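Local structure of aminotransferase (Psychrobacter arcticus 273-4, 3IF2) at residues Pro150-Tyr155 and Val171-Asp176; Val191-Leu196 and Ala229-Ile234; Glu184-Tyr189 and Leu357-Pro362; Leu122-Gly127 and Asp160-Gly165; Lys339-Ala344 and Met417-Asp422. The protein probably catalyses amino-group transfer between amino acids and keto acids, perhaps valine and pyruvate, using pyridoxal 5'-phosphate as cofactor. All blocks are in the same frame, centred on the assembly; numbering follows the deposited sequence. Where two conformers were deposited one is given.

Contact 1 (Pro150-Tyr155 and Val171-Asp176); sequences PLTPEY and VLPHID. With PLP (pyridoxal-5'-phosphate), chain C.
With chi1 at 53°, Thr-152 OG1 stands between the backbone N and the carbonyl carbon, where it can meet the carbonyl oxygen of Val-171. That oxygen gathers long, soft contacts: weak hydrogen bonds from Thr-152 N at 3.3 Å and from Thr-152 OG1 at 3.4 Å, together with a C-H...O approach from Leu-151 CA. A threonine suits the place because its hydroxyl adds to the grip of its own amide. Leu-151 carries CG anti to its backbone N (chi1 175°), and CG comes 4.1 Å from Pro-173 CB, the two side chains crossing at about a right angle. The rigid proline ring also lies against the backbone, with Pro-173 CG 3.2 Å from Thr-152 O. A water bridges the two segments, 2.7 Å from Pro-150 O and 2.8 Å from Leu-172 O. Beyond the cis peptide before Pro-153, Tyr-155 lays one ring face over C3 of PLP, 3.6 Å from the ring plane. Pro-150 rests on helix 193-197 and strand 207-213, while Leu-151, Pro-153 and Pro-173 all lean on Tyr-189 of strand 183-190, so the contact lies between the eight-stranded sheet and strand 174-180.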
# COMPACT_ATOMS: atom_id res chain seq x y z
N PRO A 150 19.83 15.61 -8.21
CA PRO A 150 20.68 16.60 -8.87
C PRO A 150 20.54 18.04 -8.38
O PRO A 150 21.38 18.89 -8.71
CB PRO A 150 20.26 16.47 -10.34
CG PRO A 150 18.87 16.15 -10.28
CD PRO A 150 18.67 15.29 -9.06
N LEU A 151 19.50 18.32 -7.60
CA LEU A 151 19.31 19.63 -6.99
C LEU A 151 18.39 19.50 -5.77
O LEU A 151 17.37 18.83 -5.83
CB LEU A 151 18.75 20.62 -8.03
CG LEU A 151 18.36 22.05 -7.60
CD1 LEU A 151 18.43 23.01 -8.76
CD2 LEU A 151 16.98 22.09 -7.00
N THR A 152 18.81 20.11 -4.66
CA THR A 152 18.02 20.20 -3.44
C THR A 152 17.78 21.72 -3.25
O THR A 152 18.52 22.52 -3.82
CB THR A 152 18.74 19.56 -2.24
OG1 THR A 152 20.05 20.12 -2.12
CG2 THR A 152 18.87 18.07 -2.44
N PRO A 153 16.75 22.13 -2.48
CA PRO A 153 15.78 21.33 -1.75
C PRO A 153 14.92 20.39 -2.60
O PRO A 153 14.69 20.64 -3.80
CB PRO A 153 14.90 22.36 -1.05
CG PRO A 153 15.50 23.67 -1.29
CD PRO A 153 16.60 23.57 -2.24
N GLU A 154 14.55 19.27 -2.00
CA GLU A 154 13.70 18.27 -2.63
C GLU A 154 12.68 17.74 -1.65
O GLU A 154 12.71 18.09 -0.48
CB GLU A 154 14.56 17.13 -3.24
CG GLU A 154 14.77 17.26 -4.75
CD GLU A 154 13.50 16.98 -5.58
OE1 GLU A 154 12.42 16.76 -4.99
OE2 GLU A 154 13.61 17.01 -6.84
N TYR A 155 11.79 16.90 -2.16
CA TYR A 155 10.66 16.37 -1.39
C TYR A 155 11.03 15.69 -0.08
O TYR A 155 11.81 14.74 -0.07
CB TYR A 155 9.85 15.43 -2.28
CG TYR A 155 8.63 14.81 -1.65
CD1 TYR A 155 7.71 15.57 -0.92
CD2 TYR A 155 8.35 13.44 -1.83
CE1 TYR A 155 6.57 14.97 -0.34
CE2 TYR A 155 7.23 12.83 -1.29
CZ TYR A 155 6.34 13.59 -0.56
OH TYR A 155 5.27 12.93 -0.03
N VAL A 171 23.10 17.05 -4.49
CA VAL A 171 23.94 18.13 -5.02
C VAL A 171 23.29 19.46 -4.61
O VAL A 171 22.07 19.64 -4.79
CB VAL A 171 24.11 18.05 -6.54
CG1 VAL A 171 24.99 19.22 -7.06
CG2 VAL A 171 24.71 16.71 -6.92
N LEU A 172 24.08 20.37 -4.04
CA LEU A 172 23.58 21.67 -3.60
C LEU A 172 23.29 22.57 -4.81
O LEU A 172 23.91 22.42 -5.87
CB LEU A 172 24.55 22.36 -2.65
CG LEU A 172 24.91 21.61 -1.35
CD1 LEU A 172 25.37 22.63 -0.33
CD2 LEU A 172 23.77 20.81 -0.75
N PRO A 173 22.35 23.53 -4.65
CA PRO A 173 22.00 24.37 -5.79
C PRO A 173 22.78 25.67 -5.96
O PRO A 173 23.38 26.15 -4.99
CB PRO A 173 20.56 24.77 -5.44
CG PRO A 173 20.61 24.95 -3.94
CD PRO A 173 21.57 23.90 -3.44
N HIS A 174 22.80 26.16 -7.21
CA HIS A 174 23.27 27.51 -7.52
C HIS A 174 21.98 28.33 -7.40
O HIS A 174 20.89 27.81 -7.63
CB HIS A 174 23.90 27.66 -8.92
CG HIS A 174 25.34 27.21 -9.02
ND1 HIS A 174 25.89 26.73 -10.19
CD2 HIS A 174 26.33 27.17 -8.09
CE1 HIS A 174 27.16 26.43 -9.99
NE2 HIS A 174 27.44 26.67 -8.72
N ILE A 175 22.09 29.59 -6.99
CA ILE A 175 20.93 30.48 -6.84
C ILE A 175 21.12 31.69 -7.75
O ILE A 175 22.19 32.31 -7.70
CB ILE A 175 20.78 30.99 -5.38
CG1 ILE A 175 20.58 29.81 -4.40
CG2 ILE A 175 19.63 31.98 -5.26
CD1 ILE A 175 20.65 30.19 -2.91
N ASP A 176 20.13 31.98 -8.61
CA ASP A 176 20.14 33.17 -9.48
C ASP A 176 18.90 34.02 -9.17
O ASP A 176 17.80 33.46 -8.98
CB ASP A 176 20.24 32.77 -10.96
CG ASP A 176 21.65 32.29 -11.34
OD1 ASP A 176 22.65 32.99 -11.01
OD2 ASP A 176 21.77 31.22 -11.98
N1 PLP C . 5.67 13.80 -5.11
C2 PLP C . 5.65 15.07 -4.58
C2A PLP C . 6.57 16.09 -5.19
C3 PLP C . 4.78 15.38 -3.51
O3 PLP C . 4.73 16.63 -2.96
C4 PLP C . 3.95 14.37 -2.97
C4A PLP C . 3.25 14.68 -1.65
O4A PLP C . 2.04 14.45 -1.49
C5 PLP C . 3.99 13.05 -3.53
C6 PLP C . 4.86 12.81 -4.61
C5A PLP C . 3.16 11.87 -3.00
O4P PLP C . 1.87 11.78 -3.56
P PLP C . 0.98 10.45 -3.37
O1P PLP C . 1.53 9.27 -2.61
O2P PLP C . 0.75 10.05 -4.79
O3P PLP C . -0.25 10.91 -2.69
O HOH W 1 22.54 21.15 -7.89

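Contact 2 (Val191-Leu196 and Ala229-Ile234); sequences VDFEAL and AHLAEI
Phe-193 and His-230 lie ring on ring, their centroids 3.9 Å apart and their planes 15° from parallel. His-230 holds CG anti to its backbone N (chi1 -163°), and the face-to-face stack puts its ND1 over the centre of the phenyl ring. Val-191 CG1 covers the centre of the opposite face, so the flat ring fills a slot between the imidazole and a methyl of its own segment. At the rim, Ile-234 CD1 meets the edge of Phe-193, 4.0 Å from CD1 of that ring. The forked end of Leu-196 fits two bumps of helix 225-237: its CD1 touches Leu-231 CD2 at 3.7 Å, and its CD2 touches Ile-234 CD1 at 3.7 Å. Leu-231 CD2 wedges between Leu-196 and Phe-193 CE1. Replacing Phe-193 by an alanine would probably open a gap between Val-191 and His-230 and leave the imidazole without its stacking partner. Asp-192 N-caps helix 193-197, its OD1 taking a weak bond from Ala-195 N. Between the segments lie apolar packing and a ring stack; polar links sit at the margin, Val-191 N to Glu-227 and a weak one from His-230 NE2 to Glu-197 that would probably polarise the imidazole.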
# COMPACT_ATOMS: atom_id res chain seq x y z
N VAL A 191 20.65 23.80 -11.36
CA VAL A 191 21.52 22.64 -11.22
C VAL A 191 23.00 23.01 -11.41
O VAL A 191 23.37 23.63 -12.42
CB VAL A 191 21.14 21.47 -12.18
CG1 VAL A 191 22.09 20.28 -12.00
CG2 VAL A 191 19.70 21.02 -11.94
N ASP A 192 23.82 22.62 -10.43
CA ASP A 192 25.26 22.82 -10.44
C ASP A 192 25.84 21.58 -11.11
O ASP A 192 26.14 20.58 -10.44
CB ASP A 192 25.78 23.02 -9.01
CG ASP A 192 27.29 23.26 -8.92
OD1 ASP A 192 27.99 23.40 -9.96
OD2 ASP A 192 27.78 23.32 -7.78
N PHE A 193 25.96 21.64 -12.44
CA PHE A 193 26.51 20.53 -13.24
C PHE A 193 28.00 20.29 -13.01
O PHE A 193 28.45 19.17 -13.19
CB PHE A 193 26.17 20.67 -14.74
CG PHE A 193 24.70 20.42 -15.06
CD1 PHE A 193 24.17 19.11 -15.05
CD2 PHE A 193 23.83 21.49 -15.37
CE1 PHE A 193 22.82 18.88 -15.33
CE2 PHE A 193 22.48 21.26 -15.66
CZ PHE A 193 21.98 19.96 -15.63
N GLU A 194 28.77 21.33 -12.63
CA GLU A 194 30.21 21.18 -12.29
C GLU A 194 30.34 20.18 -11.13
O GLU A 194 31.03 19.17 -11.26
CB GLU A 194 30.85 22.56 -11.94
CG GLU A 194 32.35 22.54 -11.65
N ALA A 195 29.61 20.45 -10.04
CA ALA A 195 29.60 19.61 -8.84
C ALA A 195 29.06 18.20 -9.07
O ALA A 195 29.65 17.23 -8.60
CB ALA A 195 28.79 20.29 -7.75
N LEU A 196 27.94 18.10 -9.79
CA LEU A 196 27.27 16.81 -10.06
C LEU A 196 28.09 15.87 -10.95
O LEU A 196 28.31 14.70 -10.62
CB LEU A 196 25.88 17.05 -10.69
CG LEU A 196 24.94 15.89 -11.05
CD1 LEU A 196 23.51 16.42 -11.23
CD2 LEU A 196 25.35 15.07 -12.28
N ALA A 229 17.39 17.65 -20.25
CA ALA A 229 18.10 17.00 -21.36
C ALA A 229 19.50 16.57 -20.92
O ALA A 229 19.92 15.45 -21.20
CB ALA A 229 18.20 17.93 -22.56
N HIS A 230 20.19 17.46 -20.22
CA HIS A 230 21.54 17.23 -19.71
C HIS A 230 21.50 16.03 -18.74
O HIS A 230 22.33 15.11 -18.87
CB HIS A 230 22.06 18.50 -19.01
CG HIS A 230 23.54 18.54 -18.80
ND1 HIS A 230 24.20 19.73 -18.57
CD2 HIS A 230 24.48 17.57 -18.83
CE1 HIS A 230 25.49 19.47 -18.42
NE2 HIS A 230 25.69 18.18 -18.58
N LEU A 231 20.54 16.01 -17.81
CA LEU A 231 20.40 14.90 -16.84
C LEU A 231 20.13 13.56 -17.54
O LEU A 231 20.69 12.54 -17.13
CB LEU A 231 19.35 15.19 -15.76
CG LEU A 231 19.69 16.29 -14.75
CD1 LEU A 231 18.44 16.68 -13.97
CD2 LEU A 231 20.85 15.89 -13.81
N ALA A 232 19.30 13.57 -18.58
CA ALA A 232 19.04 12.37 -19.40
C ALA A 232 20.34 11.83 -20.06
O ALA A 232 20.51 10.62 -20.13
CB ALA A 232 17.97 12.64 -20.46
N GLU A 233 21.24 12.72 -20.53
CA GLU A 233 22.55 12.29 -21.12
C GLU A 233 23.42 11.67 -20.04
O GLU A 233 23.93 10.57 -20.21
CB GLU A 233 23.36 13.45 -21.71
CG GLU A 233 22.82 14.13 -22.96
CD GLU A 233 23.78 15.24 -23.46
OE1 GLU A 233 24.19 16.13 -22.65
OE2 GLU A 233 24.13 15.22 -24.67
N ILE A 234 23.58 12.40 -18.93
CA ILE A 234 24.38 11.94 -17.78
C ILE A 234 23.88 10.57 -17.34
O ILE A 234 24.68 9.65 -17.21
CB ILE A 234 24.37 12.94 -16.58
CG1 ILE A 234 25.04 14.26 -16.96
CG2 ILE A 234 25.13 12.38 -15.39
CD1 ILE A 234 24.92 15.30 -15.90

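Contact 3 (Glu184-Tyr189 and Leu357-Pro362); sequences EGFFKY and LMIHKP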
# COMPACT_ATOMS: atom_id res chain seq x y z
N GLU A 184 10.91 42.32 -8.31
CA GLU A 184 12.12 41.71 -7.79
C GLU A 184 11.80 41.18 -6.39
O GLU A 184 10.66 41.31 -5.89
CB GLU A 184 13.28 42.71 -7.84
CG GLU A 184 13.44 43.23 -9.28
CD GLU A 184 14.68 44.04 -9.52
OE1 GLU A 184 15.01 44.93 -8.69
OE2 GLU A 184 15.31 43.79 -10.57
N GLY A 185 12.80 40.55 -5.79
CA GLY A 185 12.64 39.85 -4.52
C GLY A 185 12.27 38.40 -4.77
O GLY A 185 11.59 37.80 -3.94
N PHE A 186 12.72 37.85 -5.91
CA PHE A 186 12.52 36.45 -6.29
C PHE A 186 13.83 35.79 -6.70
O PHE A 186 14.81 36.47 -7.00
CB PHE A 186 11.51 36.28 -7.43
CG PHE A 186 10.13 36.80 -7.12
CD1 PHE A 186 9.80 38.14 -7.35
CD2 PHE A 186 9.15 35.94 -6.60
CE1 PHE A 186 8.51 38.64 -7.07
CE2 PHE A 186 7.84 36.43 -6.31
CZ PHE A 186 7.53 37.78 -6.54
N PHE A 187 13.83 34.46 -6.72
CA PHE A 187 15.00 33.66 -7.09
C PHE A 187 14.61 32.29 -7.64
O PHE A 187 13.47 31.85 -7.50
CB PHE A 187 15.95 33.52 -5.90
CG PHE A 187 15.40 32.72 -4.73
CD1 PHE A 187 14.47 33.28 -3.86
CD2 PHE A 187 15.88 31.45 -4.46
CE1 PHE A 187 13.98 32.56 -2.76
CE2 PHE A 187 15.40 30.71 -3.35
CZ PHE A 187 14.45 31.27 -2.51
N LYS A 188 15.57 31.65 -8.30
CA LYS A 188 15.39 30.34 -8.90
C LYS A 188 16.63 29.50 -8.64
O LYS A 188 17.75 29.92 -8.97
CB LYS A 188 15.19 30.46 -10.42
CG LYS A 188 14.61 29.17 -11.12
CD LYS A 188 14.91 29.10 -12.63
CE LYS A 188 14.14 28.02 -13.40
NZ LYS A 188 14.04 26.65 -12.77
N TYR A 189 16.42 28.32 -8.06
CA TYR A 189 17.48 27.34 -7.86
C TYR A 189 17.82 26.76 -9.24
O TYR A 189 16.90 26.58 -10.06
CB TYR A 189 17.04 26.20 -6.93
CG TYR A 189 16.80 26.58 -5.48
CD1 TYR A 189 17.82 27.11 -4.70
CD2 TYR A 189 15.57 26.31 -4.86
CE1 TYR A 189 17.62 27.43 -3.35
CE2 TYR A 189 15.35 26.64 -3.50
CZ TYR A 189 16.39 27.19 -2.76
OH TYR A 189 16.18 27.51 -1.45
N LEU A 357 13.04 39.40 2.66
CA LEU A 357 12.30 38.25 2.17
C LEU A 357 12.61 38.11 0.71
O LEU A 357 12.55 39.09 -0.03
CB LEU A 357 10.77 38.42 2.30
CG LEU A 357 9.83 37.31 1.76
CD1 LEU A 357 10.05 35.98 2.47
CD2 LEU A 357 8.35 37.72 1.85
N MSE A 358 12.99 36.89 0.33
CA MSE A 358 13.09 36.47 -1.06
C MSE A 358 12.03 35.35 -1.16
O MSE A 358 11.80 34.62 -0.18
CB MSE A 358 14.48 35.92 -1.39
CG MSE A 358 15.62 36.91 -1.20
SE MSE A 358 15.65 38.29 -2.56
CE MSE A 358 16.33 37.27 -4.07
N ILE A 359 11.36 35.27 -2.31
CA ILE A 359 10.35 34.26 -2.59
C ILE A 359 10.83 33.49 -3.82
O ILE A 359 11.29 34.10 -4.76
CB ILE A 359 8.98 34.92 -2.87
CG1 ILE A 359 8.49 35.66 -1.62
CG2 ILE A 359 7.92 33.88 -3.30
CD1 ILE A 359 7.20 36.45 -1.82
N HIS A 360 10.77 32.16 -3.81
CA HIS A 360 11.20 31.41 -4.99
C HIS A 360 10.16 31.67 -6.07
O HIS A 360 8.97 31.77 -5.74
CB HIS A 360 11.31 29.91 -4.69
CG HIS A 360 12.00 29.13 -5.77
ND1 HIS A 360 11.39 28.83 -6.96
CD2 HIS A 360 13.22 28.55 -5.81
CE1 HIS A 360 12.22 28.12 -7.71
NE2 HIS A 360 13.33 27.93 -7.03
N LYS A 361 10.60 31.84 -7.32
CA LYS A 361 9.68 32.07 -8.43
C LYS A 361 8.71 30.87 -8.45
O LYS A 361 9.16 29.74 -8.60
CB LYS A 361 10.39 32.29 -9.80
CG LYS A 361 9.46 32.09 -11.04
CD LYS A 361 9.94 32.58 -12.44
CE LYS A 361 9.04 33.71 -12.93
NZ LYS A 361 9.29 34.18 -14.33
N PRO A 362 7.38 31.12 -8.29
CA PRO A 362 6.41 30.02 -8.24
C PRO A 362 6.10 29.51 -9.62
O PRO A 362 5.21 30.00 -10.26
CB PRO A 362 5.20 30.67 -7.57
CG PRO A 362 5.26 32.11 -8.01
CD PRO A 362 6.70 32.44 -8.28
O HOH W 2 10.13 39.41 -2.14
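His-360 reaches across to Phe-187, Lys-188 and Tyr-189 of the neighbouring strand. Its CB lies 4.1 Å from Phe-187 CZ, and just behind it CA sits over the face of the Phe-187 ring in a CH-pi contact. A chi1 of -169° sets CG anti to the backbone N, beneath Phe-187 O; that oxygen stands 3.5 Å above the centre of the imidazole plane. The ring also turns an edge toward the face of Phe-187, in a T-shaped pair. His-360 CD2 touches Tyr-189 CD2 at 3.4 Å, and CE1 nears Lys-188 CA. His-360 ND1 donates in the ring plane to Lys-361 O at 2.9 Å. At the tip, His-360 NE2 accepts from Tyr-189 N at 3.3 Å, a donor well out of the plane. Phe-187, Tyr-189 and His-360 thus form an aromatic cluster on one face of the mixed sheet, whose strands pair here in parallel, Ile-359 N bonding to Gly-185 O and Lys-361 N to Phe-187 O. Gly-185 fits the corner because its positive phi would press a CB against the preceding carbonyl. On the other face Phe-186 lies beside Ile-359 and packs on helix 324-351. One ring nitrogen giving and the other accepting suggests a neutral His-360 protonated on ND1.

Contact 4 (Leu122-Gly127 and Asp160-Gly165); sequences LFNLFG and DVHVEG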
# COMPACT_ATOMS: atom_id res chain seq x y z
N LEU A 122 10.96 2.07 -5.98
CA LEU A 122 12.04 2.54 -6.85
C LEU A 122 13.37 2.87 -6.12
O LEU A 122 14.43 2.50 -6.61
CB LEU A 122 11.60 3.73 -7.74
CG LEU A 122 10.49 3.50 -8.79
CD1 LEU A 122 10.02 4.87 -9.37
CD2 LEU A 122 10.93 2.52 -9.91
N PHE A 123 13.30 3.51 -4.95
CA PHE A 123 14.53 3.86 -4.23
C PHE A 123 15.21 2.65 -3.59
O PHE A 123 16.44 2.62 -3.49
CB PHE A 123 14.33 5.00 -3.24
CG PHE A 123 13.88 6.32 -3.86
CD1 PHE A 123 13.97 6.61 -5.23
CD2 PHE A 123 13.47 7.35 -3.02
CE1 PHE A 123 13.56 7.86 -5.73
CE2 PHE A 123 13.11 8.57 -3.51
CZ PHE A 123 13.15 8.84 -4.86
N ASN A 124 14.43 1.66 -3.18
CA ASN A 124 14.98 0.37 -2.71
C ASN A 124 15.35 -0.56 -3.86
O ASN A 124 16.16 -1.47 -3.68
CB ASN A 124 14.02 -0.29 -1.71
CG ASN A 124 14.08 0.36 -0.36
OD1 ASN A 124 15.11 0.27 0.34
ND2 ASN A 124 13.00 1.02 0.04
N LEU A 125 14.76 -0.35 -5.03
CA LEU A 125 15.07 -1.14 -6.24
C LEU A 125 16.43 -0.73 -6.81
O LEU A 125 17.16 -1.57 -7.30
CB LEU A 125 13.98 -0.97 -7.30
CG LEU A 125 14.03 -1.80 -8.59
CD1 LEU A 125 13.84 -3.29 -8.30
CD2 LEU A 125 12.97 -1.29 -9.60
N PHE A 126 16.74 0.57 -6.74
CA PHE A 126 17.96 1.13 -7.31
C PHE A 126 18.92 1.74 -6.29
O PHE A 126 19.88 2.37 -6.69
CB PHE A 126 17.57 2.18 -8.34
CG PHE A 126 16.86 1.62 -9.52
CD1 PHE A 126 17.54 0.79 -10.41
CD2 PHE A 126 15.52 1.95 -9.78
CE1 PHE A 126 16.91 0.25 -11.53
CE2 PHE A 126 14.85 1.42 -10.91
CZ PHE A 126 15.54 0.56 -11.79
N GLY A 127 18.68 1.56 -5.00
CA GLY A 127 19.52 2.13 -3.96
C GLY A 127 19.69 1.16 -2.81
O GLY A 127 18.83 0.30 -2.59
N ASP A 160 13.24 8.93 4.09
CA ASP A 160 13.36 7.72 4.92
C ASP A 160 12.86 6.40 4.32
O ASP A 160 12.70 5.43 5.06
CB ASP A 160 12.62 8.00 6.25
CG ASP A 160 13.20 9.22 7.03
OD1 ASP A 160 14.39 9.60 6.88
OD2 ASP A 160 12.45 9.78 7.85
N VAL A 161 12.67 6.34 2.99
CA VAL A 161 12.11 5.12 2.37
C VAL A 161 13.08 3.93 2.29
O VAL A 161 12.63 2.81 2.10
CB VAL A 161 11.45 5.37 0.99
CG1 VAL A 161 10.37 6.47 1.08
CG2 VAL A 161 12.48 5.71 -0.08
N HIS A 162 14.39 4.16 2.41
CA HIS A 162 15.34 3.03 2.33
C HIS A 162 15.14 2.05 3.49
O HIS A 162 14.86 2.45 4.61
CB HIS A 162 16.78 3.49 2.19
CG HIS A 162 17.09 4.05 0.84
ND1 HIS A 162 17.30 5.39 0.61
CD2 HIS A 162 17.17 3.44 -0.37
CE1 HIS A 162 17.54 5.57 -0.68
NE2 HIS A 162 17.46 4.40 -1.30
N VAL A 163 15.22 0.76 3.18
CA VAL A 163 15.02 -0.31 4.16
C VAL A 163 16.18 -0.41 5.19
O VAL A 163 15.92 -0.71 6.36
CB VAL A 163 14.76 -1.66 3.45
CG1 VAL A 163 14.68 -2.76 4.44
CG2 VAL A 163 13.45 -1.58 2.67
N GLU A 164 17.42 -0.15 4.77
CA GLU A 164 18.59 -0.14 5.67
C GLU A 164 19.40 1.13 5.42
O GLU A 164 19.76 1.41 4.29
CB GLU A 164 19.48 -1.40 5.48
CG GLU A 164 20.80 -1.36 6.33
CD GLU A 164 21.44 -2.74 6.69
OE1 GLU A 164 20.92 -3.80 6.30
OE2 GLU A 164 22.48 -2.75 7.39
N GLY A 165 19.69 1.89 6.47
CA GLY A 165 20.47 3.13 6.36
C GLY A 165 19.74 4.21 5.59
O GLY A 165 18.51 4.30 5.64
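Asn-124 lays its carboxamide across the backbone of residues 161-163, with OD1 3.4 Å from Val-163 CG2. A chi1 of -76° sets CG anti to its carbonyl carbon, and both ends of the flat group bond. OD1 accepts from Val-163 N at 2.9 Å, in its carbonyl plane and on a lone pair, and ND2 donates to Val-161 O at 2.8 Å, rising above the plane of that carbonyl. An asparagine suits the place because one short side chain supplies the acceptor and the donor that a loop without regular structure needs. Its rotation is fixed further by a bond from ND2 to Phe-120 O of its own helix. Helix 115-125 brings Ser-115 and Gln-116 to the cofactor at its opening turn, as in aminotransferases of this family; the contact grips the other end, where the chain leaves the helix. His-162 points NE2 at Phe-123 O, 3.0 Å away near the imidazole plane, but the bond is weak, bent to 123° at the hydrogen. A CB on Gly-127 would collide with this nitrogen and with Phe-123 O, so glycine suits the place. The Phe-123 ring meets Val-161 at its edge, CD2 lying 3.5 Å from CG2, and packs on Ile-147 of strand 142-149. The second subunit comes up close: its Ser-5 OG bonds to Asn-124 O, and its Val-163 packs against Val-163.

Contact 5 (Lys339-Ala344 and Met417-Asp422); sequences KQATLA and MSIAAD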
# COMPACT_ATOMS: atom_id res chain seq x y z
N LYS A 339 -3.89 31.82 -9.11
CA LYS A 339 -4.55 32.91 -8.38
C LYS A 339 -4.25 32.87 -6.86
O LYS A 339 -4.04 33.91 -6.24
CB LYS A 339 -6.06 32.91 -8.67
CG LYS A 339 -6.36 33.34 -10.12
CD LYS A 339 -7.86 33.50 -10.43
CE LYS A 339 -8.54 32.20 -10.89
NZ LYS A 339 -9.94 32.47 -11.35
N GLN A 340 -4.20 31.68 -6.27
CA GLN A 340 -3.83 31.52 -4.85
C GLN A 340 -2.38 31.97 -4.57
O GLN A 340 -2.11 32.66 -3.57
CB GLN A 340 -4.03 30.08 -4.40
CG GLN A 340 -5.47 29.58 -4.40
CD GLN A 340 -6.25 29.95 -3.16
OE1 GLN A 340 -7.20 30.71 -3.24
NE2 GLN A 340 -5.85 29.41 -2.02
N ALA A 341 -1.45 31.57 -5.44
CA ALA A 341 -0.02 31.95 -5.33
C ALA A 341 0.13 33.46 -5.48
O ALA A 341 0.86 34.08 -4.70
CB ALA A 341 0.85 31.19 -6.37
N THR A 342 -0.57 34.03 -6.46
CA THR A 342 -0.57 35.48 -6.71
C THR A 342 -1.07 36.27 -5.50
O THR A 342 -0.44 37.26 -5.09
CB THR A 342 -1.43 35.83 -7.95
OG1 THR A 342 -0.93 35.09 -9.06
CG2 THR A 342 -1.43 37.35 -8.27
N LEU A 343 -2.19 35.83 -4.95
CA LEU A 343 -2.78 36.39 -3.73
C LEU A 343 -1.79 36.31 -2.56
O LEU A 343 -1.63 37.28 -1.83
CB LEU A 343 -4.05 35.62 -3.36
CG LEU A 343 -4.83 35.93 -2.09
CD1 LEU A 343 -5.34 37.43 -2.09
CD2 LEU A 343 -5.97 34.89 -1.96
N ALA A 344 -1.15 35.15 -2.39
CA ALA A 344 -0.17 34.93 -1.33
C ALA A 344 1.04 35.87 -1.47
O ALA A 344 1.45 36.47 -0.48
CB ALA A 344 0.28 33.45 -1.29
N MSE A 417 5.29 27.08 2.65
CA MSE A 417 3.94 27.57 2.98
C MSE A 417 2.96 27.04 1.94
O MSE A 417 3.20 27.19 0.76
CB MSE A 417 3.94 29.09 2.92
CG MSE A 417 2.64 29.73 3.36
SE MSE A 417 2.70 31.65 3.23
CE MSE A 417 2.80 31.73 1.32
N SER A 418 1.86 26.44 2.38
CA SER A 418 0.86 25.91 1.44
C SER A 418 -0.08 27.02 0.93
O SER A 418 -0.70 27.72 1.73
CB SER A 418 0.02 24.79 2.05
OG SER A 418 -0.94 24.33 1.08
N ILE A 419 -0.14 27.19 -0.39
CA ILE A 419 -1.11 28.11 -1.01
C ILE A 419 -2.42 27.39 -1.42
O ILE A 419 -3.23 28.00 -2.09
CB ILE A 419 -0.49 29.06 -2.10
CG1 ILE A 419 0.19 28.32 -3.27
CG2 ILE A 419 0.49 30.04 -1.41
CD1 ILE A 419 -0.76 27.51 -4.14
N ALA A 420 -2.59 26.11 -1.04
CA ALA A 420 -3.85 25.38 -1.23
C ALA A 420 -4.90 25.78 -0.17
O ALA A 420 -6.07 25.53 -0.38
CB ALA A 420 -3.63 23.88 -1.15
N ALA A 421 -4.47 26.37 0.95
CA ALA A 421 -5.38 26.77 2.04
C ALA A 421 -6.37 27.84 1.60
O ALA A 421 -6.11 28.57 0.65
CB ALA A 421 -4.57 27.27 3.27
N ASP A 422 -7.50 27.94 2.30
CA ASP A 422 -8.49 28.96 1.93
C ASP A 422 -7.92 30.36 2.20
O ASP A 422 -6.94 30.55 2.95
CB ASP A 422 -9.90 28.73 2.54
CG ASP A 422 -9.95 28.91 4.04
OD1 ASP A 422 -9.79 30.06 4.56
OD2 ASP A 422 -10.22 27.89 4.72
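Gln-340 reaches from its helix to two backbone oxygens with a single nitrogen. NE2 donates to Ile-419 O at 3.0 Å in a nearly straight bond, 165° at the hydrogen and close to the amide plane, and makes a weaker, bent bond to Ala-421 O at 2.8 Å. Gln-340 CB and CG already lie against Ile-419 O, 3.2 Å from CB, and the bend at chi2 (-83°) keeps CD near it. A glutamine suits the site because it has both the length and a donor with two hydrogens. An alanine in its place would probably leave the carbonyls of Ile-419 and Ala-421 without this donor and the turn less firmly held to the helix. One turn further along, Ala-344 CB presses on Ile-419 CG2 at 3.4 Å and lies 4.0 Å from Met-417 CE, a selenomethionine methyl; small residues here let the isoleucine come up close to the helix, and Ala-341 CB meets Ile-419 CG1. Around this shell, Leu-368 and Leu-426 pack on Ile-419. Ser-418 OG, accepting from Ala-420 N at 3.2 Å, sets the course of an ST turn. Beyond it Asp-422 caps helix 423-441, its OD1 taking Thr-425 N. Helices 324-351 and 423-441 pack on the sheet of strands 357-360, 367-372 and 414-418, consistent with the C-terminal small domain of fold-type I aminotransferases.

Contacts 1 to 4 are buried, whereas contact 5 lies partly at the surface, its helix carrying exposed residues outward. Contacts 1, 3 and 5 all reach the six-stranded sheet that includes strands 174-180, 183-190, 357-360 and 414-418, and contacts 1 and 3 touch through neighbouring strands. Contact 2 touches contact 1 through Pro-150, which lies against Leu-196 and Leu-231. Contact 4 faces the second subunit, about 33 Å between centres from contacts 3 and 5. The chemistry follows: strand pairing and aromatic rings in contact 3, apolar packing and a ring stack between helices in contact 2, amide side chains bonding irregular backbone in contacts 4 and 5. Contact 1 relies on weak bonds and water.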